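Local coordinates for exodeoxyribonuclease 10 (Escherichia coli, PDB 4FZX) that degrades single- and double-stranded DNA from the 3' end as a distributive, magnesium-dependent exonuclease of the DnaQ (DEDDh) family, at a contact of chain A with DNA. Numbering follows the deposited sequence.

Site 1: a contact of chain A with DNA. Residues 80-81, 100, 112-114. With nucleotides of chain B.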
# COMPACT_ATOMS: atom_id res chain seq x y z
N HIS A 80 27.49 9.30 2.36
CA HIS A 80 26.33 9.55 3.19
C HIS A 80 25.56 10.78 2.72
O HIS A 80 26.01 11.90 2.90
CB HIS A 80 26.71 9.66 4.66
CG HIS A 80 25.54 9.57 5.59
ND1 HIS A 80 24.94 8.37 5.91
CD2 HIS A 80 24.75 10.54 6.12
CE1 HIS A 80 23.89 8.60 6.67
NE2 HIS A 80 23.73 9.90 6.79
N ASN A 81 24.39 10.56 2.14
CA ASN A 81 23.74 11.56 1.27
C ASN A 81 24.53 11.83 -0.01
O ASN A 81 25.03 12.94 -0.22
CB ASN A 81 23.46 12.87 2.00
CG ASN A 81 22.38 13.71 1.29
OD1 ASN A 81 21.62 13.20 0.47
ND2 ASN A 81 22.30 14.99 1.62
N MSE A 100 22.59 6.99 3.48
CA MSE A 100 21.46 7.65 4.10
C MSE A 100 20.15 7.02 3.67
O MSE A 100 19.31 6.68 4.49
CB MSE A 100 21.45 9.15 3.78
CG MSE A 100 20.41 9.91 4.56
SE MSE A 100 20.23 11.76 3.92
CE MSE A 100 21.78 12.46 4.81
N TYR A 112 19.03 10.02 10.85
CA TYR A 112 19.78 9.58 9.68
C TYR A 112 20.89 10.52 9.21
O TYR A 112 21.41 10.37 8.09
CB TYR A 112 18.85 9.17 8.53
CG TYR A 112 17.91 10.25 8.03
CD1 TYR A 112 16.63 10.40 8.57
CD2 TYR A 112 18.27 11.06 6.97
CE1 TYR A 112 15.75 11.37 8.09
CE2 TYR A 112 17.38 12.01 6.45
CZ TYR A 112 16.14 12.19 7.04
OH TYR A 112 15.27 13.13 6.52
N SER A 113 21.34 11.41 10.10
CA SER A 113 22.63 12.04 9.91
C SER A 113 23.75 11.03 10.14
O SER A 113 23.55 10.03 10.82
CB SER A 113 22.80 13.25 10.83
OG SER A 113 23.03 12.84 12.15
N ASN A 114 24.93 11.32 9.59
CA ASN A 114 26.05 10.38 9.65
C ASN A 114 26.43 10.00 11.09
O ASN A 114 26.52 8.82 11.42
CB ASN A 114 27.27 10.93 8.88
CG ASN A 114 28.28 9.83 8.47
OD1 ASN A 114 27.91 8.71 8.17
ND2 ASN A 114 29.55 10.20 8.41
P DG B 15 18.62 15.96 10.06
OP1 DG B 15 18.94 15.01 11.13
OP2 DG B 15 18.72 17.41 10.32
O5' DG B 15 19.56 15.61 8.81
C5' DG B 15 19.70 14.26 8.38
C4' DG B 15 20.37 14.20 7.03
O4' DG B 15 19.49 14.70 5.99
C3' DG B 15 21.64 15.03 6.91
O3' DG B 15 22.73 14.21 7.27
C2' DG B 15 21.69 15.38 5.43
C1' DG B 15 20.21 15.45 5.04
N9 DG B 15 19.68 16.80 5.09
C8 DG B 15 19.47 17.54 6.22
N7 DG B 15 18.94 18.71 5.97
C5 DG B 15 18.79 18.73 4.59
C6 DG B 15 18.28 19.75 3.77
O6 DG B 15 17.83 20.85 4.13
N1 DG B 15 18.31 19.40 2.41
C2 DG B 15 18.78 18.18 1.94
N2 DG B 15 18.77 18.00 0.60
N3 DG B 15 19.27 17.21 2.73
C4 DG B 15 19.24 17.56 4.03
P DA B 16 24.12 14.87 7.63
OP1 DA B 16 25.00 13.72 7.92
OP2 DA B 16 23.90 15.98 8.60
O5' DA B 16 24.61 15.51 6.24
C5' DA B 16 24.96 14.68 5.14
C4' DA B 16 25.51 15.53 4.00
O4' DA B 16 24.39 16.18 3.32
C3' DA B 16 26.43 16.67 4.43
O3' DA B 16 27.81 16.23 4.44
C2' DA B 16 26.17 17.74 3.37
C1' DA B 16 24.71 17.51 3.02
N9 DA B 16 23.84 18.38 3.79
C8 DA B 16 23.83 18.56 5.14
N7 DA B 16 23.00 19.49 5.53
C5 DA B 16 22.42 19.93 4.36
C6 DA B 16 21.47 20.93 4.11
N6 DA B 16 20.90 21.65 5.07
N1 DA B 16 21.16 21.16 2.83
C2 DA B 16 21.76 20.43 1.87
N3 DA B 16 22.68 19.47 1.98
C4 DA B 16 22.96 19.27 3.28
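Asn81, in the turn between strand 76-79 and helix 82-88, and the first turn of helix 114-120, starting at Asn114, meet the sugar-phosphate backbone of DG15 and DA16 where the paired DNA gives way to the unpaired 3' tail. Asn81 CG lies anti to the backbone N (chi1 -160°), which turns the NH2 toward the deoxyribose of DA16. There ND2 donates to the ring oxygen O4' at 2.9 Å, nearly straight and within the amide plane, while CB lies against C4' of the same sugar at 3.9 Å. A leucine here would remove the N-H and is likely to leave O4' without its donor and the sugar freer to shift. On the other flank the backbone N of Asn114 donates to OP1, a non-bridging phosphate oxygen of DA16, at 2.9 Å; the helix start probably adds a favourable electrostatic field. CD2 of His80 approaches the same oxygen. The His80 ring lies between CA of Asn114 and CB of Met100, each set toward the rim of an opposite face, and NE2 donates in the ring plane to the backbone O of Tyr112 (2.7 Å), tying the turn to the loop ahead of helix 114-120. Ser113 packs its CA against O3' of DG15 (3.4 Å). Met100, present as selenomethionine, reaches the DG15 sugar from helix 99-106, but its methyl position is doubtful. No base edge is read by these bonds, which would suit binding without regard to sequence. Beside them, CE2 at the rim of the Tyr112 ring touches DG15 C4' at 3.8 Å.

Site 2: a contact of chain A with DNA. Residues 9, 11-12, 46-47, 50, 84. With nucleotides of chain B.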
# COMPACT_ATOMS: atom_id res chain seq x y z
N THR A 9 33.64 21.10 2.22
CA THR A 9 33.36 22.11 1.21
C THR A 9 33.33 23.52 1.80
O THR A 9 33.33 23.71 3.02
CB THR A 9 32.00 21.85 0.51
OG1 THR A 9 30.96 21.78 1.49
CG2 THR A 9 32.02 20.53 -0.31
N GLY A 11 30.85 25.29 1.66
CA GLY A 11 29.44 25.55 1.94
C GLY A 11 28.60 24.60 1.13
O GLY A 11 29.12 23.66 0.54
N LEU A 12 27.30 24.82 1.13
CA LEU A 12 26.36 23.83 0.64
C LEU A 12 26.21 23.88 -0.87
O LEU A 12 25.74 22.91 -1.48
CB LEU A 12 25.00 23.99 1.31
CG LEU A 12 24.97 23.49 2.76
CD1 LEU A 12 23.58 23.69 3.38
CD2 LEU A 12 25.42 22.03 2.84
N GLN A 46 30.33 29.57 8.20
CA GLN A 46 29.47 28.50 8.61
C GLN A 46 30.12 27.13 8.31
O GLN A 46 30.15 26.26 9.17
CB GLN A 46 28.10 28.64 7.92
CG GLN A 46 26.99 27.76 8.48
CD GLN A 46 25.58 28.18 8.01
OE1 GLN A 46 25.28 28.19 6.80
NE2 GLN A 46 24.71 28.51 8.96
N ALA A 47 30.69 26.99 7.12
CA ALA A 47 31.42 25.76 6.76
C ALA A 47 32.71 25.63 7.58
O ALA A 47 33.05 24.55 8.06
CB ALA A 47 31.74 25.76 5.23
N ILE A 50 32.28 24.12 10.95
CA ILE A 50 32.06 22.69 10.93
C ILE A 50 33.36 21.90 10.71
O ILE A 50 33.69 21.04 11.53
CB ILE A 50 30.99 22.31 9.86
CG1 ILE A 50 29.63 22.92 10.23
CG2 ILE A 50 30.88 20.80 9.74
CD1 ILE A 50 28.59 22.88 9.10
N PHE A 84 24.64 14.86 -2.40
CA PHE A 84 25.50 16.00 -2.14
C PHE A 84 26.88 15.87 -2.80
O PHE A 84 27.24 16.70 -3.63
CB PHE A 84 25.61 16.28 -0.64
CG PHE A 84 26.52 17.43 -0.30
CD1 PHE A 84 26.07 18.74 -0.41
CD2 PHE A 84 27.83 17.21 0.10
CE1 PHE A 84 26.91 19.81 -0.12
CE2 PHE A 84 28.67 18.26 0.40
CZ PHE A 84 28.21 19.57 0.30
P DA B 16 24.12 14.87 7.63
OP1 DA B 16 25.00 13.72 7.92
OP2 DA B 16 23.90 15.98 8.60
O5' DA B 16 24.61 15.51 6.24
C5' DA B 16 24.96 14.68 5.14
C4' DA B 16 25.51 15.53 4.00
O4' DA B 16 24.39 16.18 3.32
C3' DA B 16 26.43 16.67 4.43
O3' DA B 16 27.81 16.23 4.44
C2' DA B 16 26.17 17.74 3.37
C1' DA B 16 24.71 17.51 3.02
N9 DA B 16 23.84 18.38 3.79
C8 DA B 16 23.83 18.56 5.14
N7 DA B 16 23.00 19.49 5.53
C5 DA B 16 22.42 19.93 4.36
C6 DA B 16 21.47 20.93 4.11
N6 DA B 16 20.90 21.65 5.07
N1 DA B 16 21.16 21.16 2.83
C2 DA B 16 21.76 20.43 1.87
N3 DA B 16 22.68 19.47 1.98
C4 DA B 16 22.96 19.27 3.28
P DG B 17 28.82 16.72 5.57
OP1 DG B 17 30.07 15.95 5.40
OP2 DG B 17 28.15 16.69 6.88
O5' DG B 17 29.06 18.23 5.14
C5' DG B 17 29.74 18.50 3.94
C4' DG B 17 30.16 19.96 3.85
O4' DG B 17 28.98 20.75 3.64
C3' DG B 17 30.84 20.56 5.07
O3' DG B 17 32.23 20.32 4.97
C2' DG B 17 30.52 22.05 4.92
C1' DG B 17 29.15 22.01 4.24
N9 DG B 17 28.06 22.13 5.18
C8 DG B 17 27.46 21.11 5.87
N7 DG B 17 26.50 21.51 6.64
C5 DG B 17 26.46 22.88 6.42
C6 DG B 17 25.60 23.85 6.98
O6 DG B 17 24.68 23.65 7.78
N1 DG B 17 25.90 25.13 6.51
C2 DG B 17 26.90 25.43 5.60
N2 DG B 17 27.05 26.73 5.26
N3 DG B 17 27.72 24.52 5.08
C4 DG B 17 27.43 23.28 5.54
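Leu12 and Ile50 enclose the unpaired 3'-terminal base, DG17, from opposite faces. Apolar packing dominates this end-binding pocket. The side chain of Leu12 wedges between the last two bases: CD2 lies over the five-membered ring of DG17, 3.6 Å from its centroid, while the other branch, CD1, turns to the six-membered ring of DA16. From the far side Ile50 lays its terminal methyl CD1 over DG17, 3.4 Å from C5. Phe84, its CG anti to the backbone N (chi1 178°), offers a ring face to the DA16 sugar, whose C2' sits over the centre. The tip of that ring, CZ, comes 3.6 Å from O4' of DG17, so one phenyl spans both nucleotides.

Polar contacts hold the terminal sugar and the base edge. The backbone N of Thr9 donates to the 3'-terminal hydroxyl O3' at 3.2 Å. The Thr9 hydroxyl OG1 donates to the backbone O of Gly11 at 2.8 Å, from above the carbonyl plane, bracing the turn that carries Leu12. Gln46 OE1 accepts from the exocyclic amine N2 of DG17 at 2.8 Å and weakly from N1, but this side chain is poorly ordered, so any discrimination by this contact is doubtful.

Thr9 closes strand 2-9, which also carries the metal ligands Asp6 and Glu8, while helices 45-51 and 82-88 supply other walls of the pocket.

About 15 Å separates the C-alpha centres of site 1 and site 2, which follow successive nucleotides of one strand. They share no protein residue but meet on DA16, held by its phosphate and ring oxygen in site 1 and by its base and C2' in site 2. The turn of site 1 runs directly into helix 82-88, which serves site 2, so the two are probably positioned together. Site 1 thus probably steadies the strand at the duplex junction, while site 2 would present the 3' end near the metal-binding acidic residues, consistent with trimming of overhanging duplex ends.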